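Local coordinates for Ent-copalyl diphosphate synthase (Streptomyces platensis, PDB 5BP8), which is a largely helical enzyme of the terpene cyclase class, its C-terminal part resembling the C-terminal domain of squalene-hopene cyclases, at residues Leu116-Thr124 with Leu161-Asp169; Ser348-Leu359 with Tyr373-Leu384. One frame throughout, in Å; residues are numbered along the deposited sequence.

Interaction 1: Leu116-Thr124 with Leu161-Asp169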
loop_
_atom_site.group_PDB
_atom_site.type_symbol
_atom_site.label_atom_id
_atom_site.label_comp_id
_atom_site.label_asym_id
_atom_site.label_seq_id
_atom_site.Cartn_x
_atom_site.Cartn_y
_atom_site.Cartn_z
ATOM N N LEU A 116 -19.583 10.064 6.178
ATOM C CA LEU A 116 -18.375 9.864 5.392
ATOM C C LEU A 116 -18.170 10.991 4.377
ATOM O O LEU A 116 -17.024 11.407 4.156
ATOM C CB LEU A 116 -18.365 8.517 4.675
ATOM C CG LEU A 116 -18.174 7.274 5.556
ATOM C CD1 LEU A 116 -18.577 6.044 4.731
ATOM C CD2 LEU A 116 -16.782 7.112 6.120
ATOM N N LEU A 117 -19.239 11.437 3.726
ATOM C CA LEU A 117 -19.085 12.431 2.645
ATOM C C LEU A 117 -18.641 13.787 3.191
ATOM O O LEU A 117 -17.998 14.571 2.479
ATOM C CB LEU A 117 -20.356 12.568 1.830
ATOM C CG LEU A 117 -20.554 11.378 0.874
ATOM C CD1 LEU A 117 -21.992 11.404 0.432
ATOM C CD2 LEU A 117 -19.600 11.359 -0.315
ATOM N N ALA A 118 -18.966 14.028 4.443
ATOM C CA ALA A 118 -18.660 15.288 5.113
ATOM C C ALA A 118 -17.470 15.214 6.043
ATOM O O ALA A 118 -17.095 16.251 6.634
ATOM C CB ALA A 118 -19.870 15.736 5.920
ATOM N N GLY A 119 -16.874 14.017 6.193
ATOM C CA GLY A 119 -15.805 13.782 7.185
ATOM C C GLY A 119 -14.451 13.992 6.543
ATOM O O GLY A 119 -14.371 14.490 5.402
ATOM N N PRO A 120 -13.377 13.612 7.259
ATOM C CA PRO A 120 -12.028 13.762 6.703
ATOM C C PRO A 120 -11.828 12.898 5.486
ATOM O O PRO A 120 -12.459 11.821 5.349
ATOM C CB PRO A 120 -11.085 13.316 7.845
ATOM C CG PRO A 120 -11.938 12.893 8.980
ATOM C CD PRO A 120 -13.386 12.938 8.577
ATOM N N VAL A 121 -10.952 13.348 4.598
ATOM C CA VAL A 121 -10.618 12.570 3.423
ATOM C C VAL A 121 -9.111 12.354 3.469
ATOM O O VAL A 121 -8.350 13.272 3.198
ATOM C CB VAL A 121 -11.033 13.251 2.108
ATOM C CG1 VAL A 121 -10.626 12.381 0.909
ATOM C CG2 VAL A 121 -12.542 13.547 2.081
ATOM N N PRO A 122 -8.676 11.142 3.855
ATOM C CA PRO A 122 -7.246 10.891 3.836
ATOM C C PRO A 122 -6.673 10.899 2.435
ATOM O O PRO A 122 -7.382 10.656 1.438
ATOM C CB PRO A 122 -7.098 9.494 4.448
ATOM C CG PRO A 122 -8.476 8.956 4.676
ATOM C CD PRO A 122 -9.460 10.056 4.468
ATOM N N ASP A 123 -5.373 11.174 2.356
ATOM C CA ASP A 123 -4.713 11.270 1.074
ATOM C C ASP A 123 -4.277 9.904 0.586
ATOM O O ASP A 123 -3.081 9.583 0.515
ATOM C CB ASP A 123 -3.551 12.260 1.167
ATOM C CG ASP A 123 -4.022 13.682 1.399
ATOM O OD1 ASP A 123 -4.977 14.141 0.728
ATOM O OD2 ASP A 123 -3.420 14.358 2.251
ATOM N N THR A 124 -5.270 9.081 0.223
ATOM C CA THR A 124 -4.991 7.812 -0.380
ATOM C C THR A 124 -4.676 8.086 -1.845
ATOM O O THR A 124 -4.913 9.185 -2.379
ATOM C CB THR A 124 -6.177 6.829 -0.236
ATOM O OG1 THR A 124 -7.376 7.470 -0.644
ATOM C CG2 THR A 124 -6.329 6.340 1.182
ATOM N N LEU A 161 -26.403 12.523 -3.660
ATOM C CA LEU A 161 -25.411 12.671 -2.621
ATOM C C LEU A 161 -24.402 13.736 -3.033
ATOM O O LEU A 161 -24.042 13.841 -4.208
ATOM C CB LEU A 161 -24.685 11.355 -2.417
ATOM C CG LEU A 161 -25.501 10.171 -1.931
ATOM C CD1 LEU A 161 -24.597 8.954 -1.881
ATOM C CD2 LEU A 161 -26.136 10.438 -0.592
ATOM N N THR A 162 -23.969 14.540 -2.075
ATOM C CA THR A 162 -22.959 15.556 -2.345
ATOM C C THR A 162 -21.898 15.537 -1.253
ATOM O O THR A 162 -22.101 14.981 -0.182
ATOM C CB THR A 162 -23.582 16.980 -2.417
ATOM O OG1 THR A 162 -23.932 17.412 -1.110
ATOM C CG2 THR A 162 -24.821 17.004 -3.285
ATOM N N SER A 163 -20.777 16.178 -1.525
ATOM C CA SER A 163 -19.723 16.298 -0.562
ATOM C C SER A 163 -19.084 17.677 -0.664
ATOM O O SER A 163 -18.834 18.161 -1.767
ATOM C CB SER A 163 -18.644 15.250 -0.819
ATOM O OG SER A 163 -17.512 15.465 0.031
ATOM N N PRO A 164 -18.784 18.286 0.481
ATOM C CA PRO A 164 -18.035 19.549 0.533
ATOM C C PRO A 164 -16.532 19.411 0.301
ATOM O O PRO A 164 -15.836 20.429 0.149
ATOM C CB PRO A 164 -18.317 20.055 1.941
ATOM C CG PRO A 164 -18.488 18.811 2.743
ATOM C CD PRO A 164 -19.187 17.835 1.822
ATOM N N ALA A 165 -16.027 18.177 0.258
ATOM C CA ALA A 165 -14.578 17.969 0.213
ATOM C C ALA A 165 -14.008 18.352 -1.139
ATOM O O ALA A 165 -14.512 17.924 -2.172
ATOM C CB ALA A 165 -14.233 16.536 0.544
ATOM N N PRO A 166 -12.951 19.178 -1.138
ATOM C CA PRO A 166 -12.309 19.571 -2.385
ATOM C C PRO A 166 -11.904 18.386 -3.250
ATOM O O PRO A 166 -12.078 18.435 -4.476
ATOM C CB PRO A 166 -11.057 20.329 -1.904
ATOM C CG PRO A 166 -11.477 20.926 -0.605
ATOM C CD PRO A 166 -12.395 19.904 0.017
ATOM N N ASP A 167 -11.422 17.307 -2.626
ATOM C CA ASP A 167 -11.002 16.115 -3.394
ATOM C C ASP A 167 -12.180 15.429 -4.105
ATOM O O ASP A 167 -11.986 14.668 -5.067
ATOM C CB ASP A 167 -10.307 15.080 -2.490
ATOM C CG ASP A 167 -8.858 15.434 -2.164
ATOM O OD1 ASP A 167 -8.260 16.297 -2.845
ATOM O OD2 ASP A 167 -8.329 14.848 -1.206
ATOM N N LEU A 168 -13.401 15.680 -3.655
ATOM C CA LEU A 168 -14.528 15.089 -4.332
ATOM C C LEU A 168 -15.141 16.014 -5.398
ATOM O O LEU A 168 -16.123 15.660 -6.011
ATOM C CB LEU A 168 -15.575 14.609 -3.321
ATOM C CG LEU A 168 -15.275 13.187 -2.837
ATOM C CD1 LEU A 168 -13.989 13.135 -2.027
ATOM C CD2 LEU A 168 -16.452 12.627 -2.054
ATOM N N ASP A 169 -14.527 17.169 -5.619
ATOM C CA ASP A 169 -15.047 18.168 -6.552
ATOM C C ASP A 169 -15.253 17.675 -8.011
ATOM O O ASP A 169 -16.251 18.021 -8.650
ATOM C CB ASP A 169 -14.130 19.401 -6.520
ATOM C CG ASP A 169 -14.437 20.359 -7.602
ATOM O OD1 ASP A 169 -13.707 20.344 -8.599
ATOM O OD2 ASP A 169 -15.439 21.089 -7.485
HETATM O O HOH W 1 -7.558 15.033 1.267
#
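The carboxylates of Asp123 and Asp167 come close, OD1 of Asp123 lying 3.9 Å from OD2 of Asp167, with the two planes turned 66° apart. These like charges would be expected to repel, and a water lies beside them: it is 2.6 Å from Asp167 OD2 and hydrogen-bonded to Val121 O as well, so the two loops are bridged here by solvent. Val121 CG1 lies near the same carboxylate oxygen, while CG2, beside the backbone N because CG1 takes the anti position (chi1 179°), meets Ala165 CB at 3.8 Å. The contact joins two irregular connections, one leading into helix 127-144 and the other leaving it, the second containing a 3-10 turn at 166-168. Its direct polar link is Ser163 OG, which donates to Leu117 O at 2.7 Å, with a C=O...donor angle of 147°. OG also accepts from Ala165 N at 3.1 Å, closing an ST turn, so one hydroxyl both shapes its own loop and ties it to the other. Leu117 also supplies the apolar share: CD1 packs on Leu161 CB, and CD2 reaches Leu168 CD2 at 3.8 Å, the side chains crossing roughly at right angles. Leu72 of helix 72-86 touches both Leu117 and Val121.

Interaction 2: Ser348-Leu359 with Tyr373-Leu384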
loop_
_atom_site.group_PDB
_atom_site.type_symbol
_atom_site.label_atom_id
_atom_site.label_comp_id
_atom_site.label_asym_id
_atom_site.label_seq_id
_atom_site.Cartn_x
_atom_site.Cartn_y
_atom_site.Cartn_z
ATOM N N SER A 348 7.777 12.682 0.460
ATOM C CA SER A 348 7.730 11.529 1.325
ATOM C C SER A 348 8.922 11.498 2.283
ATOM O O SER A 348 10.083 11.536 1.856
ATOM C CB SER A 348 7.717 10.266 0.482
ATOM O OG SER A 348 7.930 9.122 1.281
ATOM N N THR A 349 8.641 11.395 3.572
ATOM C CA THR A 349 9.705 11.268 4.586
ATOM C C THR A 349 10.348 9.890 4.525
ATOM O O THR A 349 11.581 9.781 4.574
ATOM C CB THR A 349 9.164 11.509 6.011
ATOM O OG1 THR A 349 8.052 10.625 6.258
ATOM C CG2 THR A 349 8.717 12.954 6.179
ATOM N N SER A 350 9.535 8.832 4.344
ATOM C CA SER A 350 10.063 7.463 4.291
ATOM C C SER A 350 10.961 7.284 3.057
ATOM O O SER A 350 11.962 6.577 3.120
ATOM C CB SER A 350 8.937 6.391 4.321
ATOM O OG SER A 350 8.256 6.356 3.091
ATOM N N THR A 351 10.603 7.912 1.947
ATOM C CA THR A 351 11.406 7.841 0.725
ATOM C C THR A 351 12.802 8.447 0.959
ATOM O O THR A 351 13.825 7.851 0.610
ATOM C CB THR A 351 10.694 8.539 -0.430
ATOM O OG1 THR A 351 9.448 7.870 -0.703
ATOM C CG2 THR A 351 11.549 8.572 -1.717
ATOM N N ASN A 352 12.829 9.625 1.558
ATOM C CA ASN A 352 14.103 10.273 1.867
ATOM C C ASN A 352 14.940 9.479 2.847
ATOM O O ASN A 352 16.156 9.363 2.659
ATOM C CB ASN A 352 13.883 11.708 2.313
ATOM C CG ASN A 352 13.669 12.641 1.135
ATOM O OD1 ASN A 352 14.629 13.267 0.623
ATOM N ND2 ASN A 352 12.436 12.717 0.658
ATOM N N ALA A 353 14.300 8.900 3.872
ATOM C CA ALA A 353 14.978 7.923 4.739
ATOM C C ALA A 353 15.617 6.782 3.958
ATOM O O ALA A 353 16.789 6.433 4.200
ATOM C CB ALA A 353 14.027 7.369 5.802
ATOM N N HIS A 354 14.873 6.183 3.016
ATOM C CA HIS A 354 15.393 5.058 2.273
ATOM C C HIS A 354 16.538 5.473 1.318
ATOM O O HIS A 354 17.509 4.724 1.125
ATOM C CB HIS A 354 14.236 4.299 1.572
ATOM C CG HIS A 354 13.296 3.659 2.549
ATOM N ND1 HIS A 354 11.952 3.458 2.295
ATOM C CD2 HIS A 354 13.514 3.196 3.800
ATOM C CE1 HIS A 354 11.388 2.910 3.354
ATOM N NE2 HIS A 354 12.309 2.747 4.284
ATOM N N ILE A 355 16.448 6.679 0.786
ATOM C CA ILE A 355 17.518 7.232 -0.031
ATOM C C ILE A 355 18.759 7.490 0.824
ATOM O O ILE A 355 19.873 7.187 0.397
ATOM C CB ILE A 355 17.059 8.488 -0.790
ATOM C CG1 ILE A 355 16.035 8.051 -1.838
ATOM C CG2 ILE A 355 18.218 9.147 -1.545
ATOM C CD1 ILE A 355 15.219 9.165 -2.404
ATOM N N LEU A 356 18.559 7.982 2.031
ATOM C CA LEU A 356 19.687 8.147 2.959
ATOM C C LEU A 356 20.402 6.821 3.211
ATOM O O LEU A 356 21.654 6.767 3.220
ATOM C CB LEU A 356 19.236 8.797 4.251
ATOM C CG LEU A 356 20.290 8.981 5.349
ATOM C CD1 LEU A 356 21.439 9.809 4.825
ATOM C CD2 LEU A 356 19.713 9.641 6.564
ATOM N N GLU A 357 19.638 5.740 3.390
ATOM C CA GLU A 357 20.237 4.426 3.562
ATOM C C GLU A 357 20.993 3.963 2.318
ATOM O O GLU A 357 22.118 3.469 2.439
ATOM C CB GLU A 357 19.213 3.375 3.967
ATOM C CG GLU A 357 18.524 3.698 5.297
ATOM C CD GLU A 357 17.469 2.678 5.663
ATOM O OE1 GLU A 357 16.719 2.233 4.734
ATOM O OE2 GLU A 357 17.400 2.321 6.867
ATOM N N ALA A 358 20.383 4.063 1.141
ATOM C CA ALA A 358 21.047 3.575 -0.057
ATOM C C ALA A 358 22.381 4.328 -0.263
ATOM O O ALA A 358 23.432 3.706 -0.517
ATOM C CB ALA A 358 20.168 3.731 -1.266
ATOM N N LEU A 359 22.320 5.651 -0.158
ATOM C CA LEU A 359 23.506 6.488 -0.363
ATOM C C LEU A 359 24.545 6.282 0.729
ATOM O O LEU A 359 25.732 6.044 0.434
ATOM C CB LEU A 359 23.124 7.957 -0.477
ATOM C CG LEU A 359 22.219 8.308 -1.651
ATOM C CD1 LEU A 359 21.985 9.797 -1.668
ATOM C CD2 LEU A 359 22.759 7.849 -2.998
ATOM N N TYR A 373 28.360 11.380 -3.412
ATOM C CA TYR A 373 27.034 11.424 -2.748
ATOM C C TYR A 373 27.040 12.078 -1.368
ATOM O O TYR A 373 25.982 12.281 -0.747
ATOM C CB TYR A 373 26.469 10.005 -2.645
ATOM C CG TYR A 373 26.529 9.231 -3.943
ATOM C CD1 TYR A 373 25.720 9.574 -5.023
ATOM C CD2 TYR A 373 27.405 8.160 -4.097
ATOM C CE1 TYR A 373 25.785 8.869 -6.217
ATOM C CE2 TYR A 373 27.466 7.450 -5.276
ATOM C CZ TYR A 373 26.651 7.809 -6.330
ATOM O OH TYR A 373 26.748 7.095 -7.508
ATOM N N GLY A 374 28.232 12.448 -0.892
ATOM C CA GLY A 374 28.421 12.871 0.485
ATOM C C GLY A 374 27.519 14.016 0.835
ATOM O O GLY A 374 26.854 13.981 1.868
ATOM N N ALA A 375 27.468 15.007 -0.047
ATOM C CA ALA A 375 26.595 16.161 0.108
ATOM C C ALA A 375 25.131 15.821 0.209
ATOM O O ALA A 375 24.414 16.377 1.040
ATOM C CB ALA A 375 26.745 17.085 -1.073
ATOM N N GLU A 376 24.666 14.985 -0.718
ATOM C CA GLU A 376 23.254 14.608 -0.758
ATOM C C GLU A 376 22.868 13.931 0.544
ATOM O O GLU A 376 21.786 14.187 1.074
ATOM C CB GLU A 376 22.963 13.720 -1.972
ATOM C CG GLU A 376 22.916 14.473 -3.304
ATOM C CD GLU A 376 24.286 14.786 -3.914
ATOM O OE1 GLU A 376 25.337 14.417 -3.348
ATOM O OE2 GLU A 376 24.295 15.406 -4.996
ATOM N N ILE A 377 23.747 13.068 1.042
ATOM C CA ILE A 377 23.593 12.389 2.326
ATOM C C ILE A 377 23.340 13.362 3.480
ATOM O O ILE A 377 22.438 13.172 4.301
ATOM C CB ILE A 377 24.815 11.490 2.628
ATOM C CG1 ILE A 377 24.850 10.289 1.678
ATOM C CG2 ILE A 377 24.796 10.958 4.057
ATOM C CD1 ILE A 377 26.096 9.437 1.823
ATOM N N ARG A 378 24.114 14.432 3.547
ATOM C CA ARG A 378 23.972 15.339 4.679
ATOM C C ARG A 378 22.802 16.321 4.515
ATOM O O ARG A 378 22.191 16.731 5.498
ATOM C CB ARG A 378 25.321 16.003 4.980
ATOM C CG ARG A 378 26.253 15.072 5.774
ATOM C CD ARG A 378 27.708 15.099 5.268
ATOM N NE ARG A 378 27.939 16.353 4.557
ATOM C CZ ARG A 378 28.829 16.573 3.599
ATOM N NH1 ARG A 378 29.700 15.636 3.200
ATOM N NH2 ARG A 378 28.804 17.770 3.026
HETATM N N MSE A 379 22.434 16.651 3.292
HETATM C CA MSE A 379 21.232 17.444 3.075
HETATM C C MSE A 379 19.892 16.737 3.294
HETATM O O MSE A 379 18.866 17.397 3.596
HETATM C CB MSE A 379 21.209 17.750 1.621
HETATM C CG MSE A 379 20.115 18.720 1.193
HETATM SE SE MSE A 379 20.145 18.088 -0.610
HETATM C CE MSE A 379 19.184 19.172 -1.893
ATOM N N ILE A 380 19.877 15.426 3.052
ATOM C CA ILE A 380 18.698 14.591 3.385
ATOM C C ILE A 380 18.610 14.510 4.911
ATOM O O ILE A 380 17.533 14.622 5.506
ATOM C CB ILE A 380 18.824 13.158 2.839
ATOM C CG1 ILE A 380 18.770 13.144 1.313
ATOM C CG2 ILE A 380 17.699 12.280 3.406
ATOM C CD1 ILE A 380 19.083 11.780 0.763
ATOM N N SER A 381 19.764 14.320 5.548
ATOM C CA SER A 381 19.868 14.468 7.003
ATOM C C SER A 381 19.253 15.767 7.510
ATOM O O SER A 381 18.370 15.712 8.376
ATOM C CB SER A 381 21.320 14.368 7.463
ATOM O OG SER A 381 21.780 13.051 7.272
ATOM N N ASP A 382 19.697 16.913 6.983
ATOM C CA ASP A 382 19.067 18.214 7.284
ATOM C C ASP A 382 17.556 18.039 7.289
ATOM O O ASP A 382 16.896 18.243 8.300
ATOM C CB ASP A 382 19.363 19.293 6.219
ATOM C CG ASP A 382 18.620 20.626 6.501
ATOM O OD1 ASP A 382 18.701 21.145 7.650
ATOM O OD2 ASP A 382 17.938 21.149 5.584
ATOM N N TRP A 383 17.055 17.652 6.122
ATOM C CA TRP A 383 15.642 17.671 5.820
ATOM C C TRP A 383 14.831 16.738 6.730
ATOM O O TRP A 383 13.766 17.136 7.206
ATOM C CB TRP A 383 15.445 17.292 4.352
ATOM C CG TRP A 383 14.081 17.479 3.866
ATOM C CD1 TRP A 383 13.508 18.619 3.419
ATOM C CD2 TRP A 383 13.081 16.460 3.779
ATOM N NE1 TRP A 383 12.213 18.380 3.042
ATOM C CE2 TRP A 383 11.923 17.059 3.267
ATOM C CE3 TRP A 383 13.067 15.102 4.093
ATOM C CZ2 TRP A 383 10.744 16.340 3.042
ATOM C CZ3 TRP A 383 11.889 14.382 3.867
ATOM C CH2 TRP A 383 10.754 15.010 3.362
ATOM N N LEU A 384 15.312 15.517 6.957
ATOM C CA LEU A 384 14.600 14.579 7.842
ATOM C C LEU A 384 14.515 15.118 9.246
ATOM O O LEU A 384 13.474 15.077 9.885
ATOM C CB LEU A 384 15.262 13.212 7.873
ATOM C CG LEU A 384 15.118 12.375 6.600
ATOM C CD1 LEU A 384 16.011 11.162 6.704
ATOM C CD2 LEU A 384 13.662 11.964 6.442
#
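Two consecutive helices, 349-365 and 370-386, form an antiparallel helical hairpin, and this contact is its buried seam: the axes of the segments come within 9.5 Å, with their N-to-C directions 149° apart. The packing is knobs-into-holes from both sides. Leu356 sits among Ile377, Ile380, Ser381 and Leu384; with CG anti to the backbone N (chi1 177°), its CD1 comes 3.6 Å from Ile377 CG2 and also touches Ile377 O. That carbonyl is gripped by Ser381 N and Ser381 OG from opposite faces of its plane, so the serine hydroxyl, though next to Leu356 in the apolar seam, has a hydrogen-bonding partner. Leu359, the next knob, lays CB 3.6 Å from Ile377 CG1, and its two methyls part toward Glu376 CB and the Tyr373 ring. In the reverse direction Ile380 divides its branches: CG2 lies 3.4 Å from Asn352 O, whereas CD1 reaches Ile355 CG2 at 3.6 Å. Leu384 enters between Thr349, Asn352, Ala353 and Leu356, bringing CD2 to 3.5 Å from Thr349 O.

At the start of helix 349-365, the edge of the Trp383 ring has Thr349 CA in its plane, and CZ3 lies 3.7 Å from Asn352 ND2, amide and ring planes being 37° apart. The amide is held at both ends, ND2 donating to Ser348 O at 2.9 Å and OD1 accepting from Phe338 N, which should fix its rotation. Ser348 itself is the N-cap; its OG accepts from Thr351 N and bonds to Asp396. At the far end, Glu376 turns its carboxylate away to a salt bridge with Arg333. Such interlocked antiparallel neighbours are consistent with the helical hairpins of the squalene-hopene cyclase C-terminal domain, which in this family is an (alpha/alpha)6 barrel.

How the interactions relate
Interaction 1 and interaction 2 lie in separate parts of the chain, their centres 34 Å apart and their nearest atoms about 11 Å apart, and they share no helix. Interaction 2 is a core seam: 13 of its 14 touching residues are buried, and 628 Å² is covered between two regular helices. Interaction 1, between loops, covers 399 Å² and has only 3 of 11 touching residues buried. The chemistry follows. The helices meet through interlocking aliphatic branches, and their polar groups bond within their own segment or to surrounding residues; the loops are joined by a direct serine-to-carbonyl bond and a water, with a smaller apolar patch and an acidic end at least partly open to solvent.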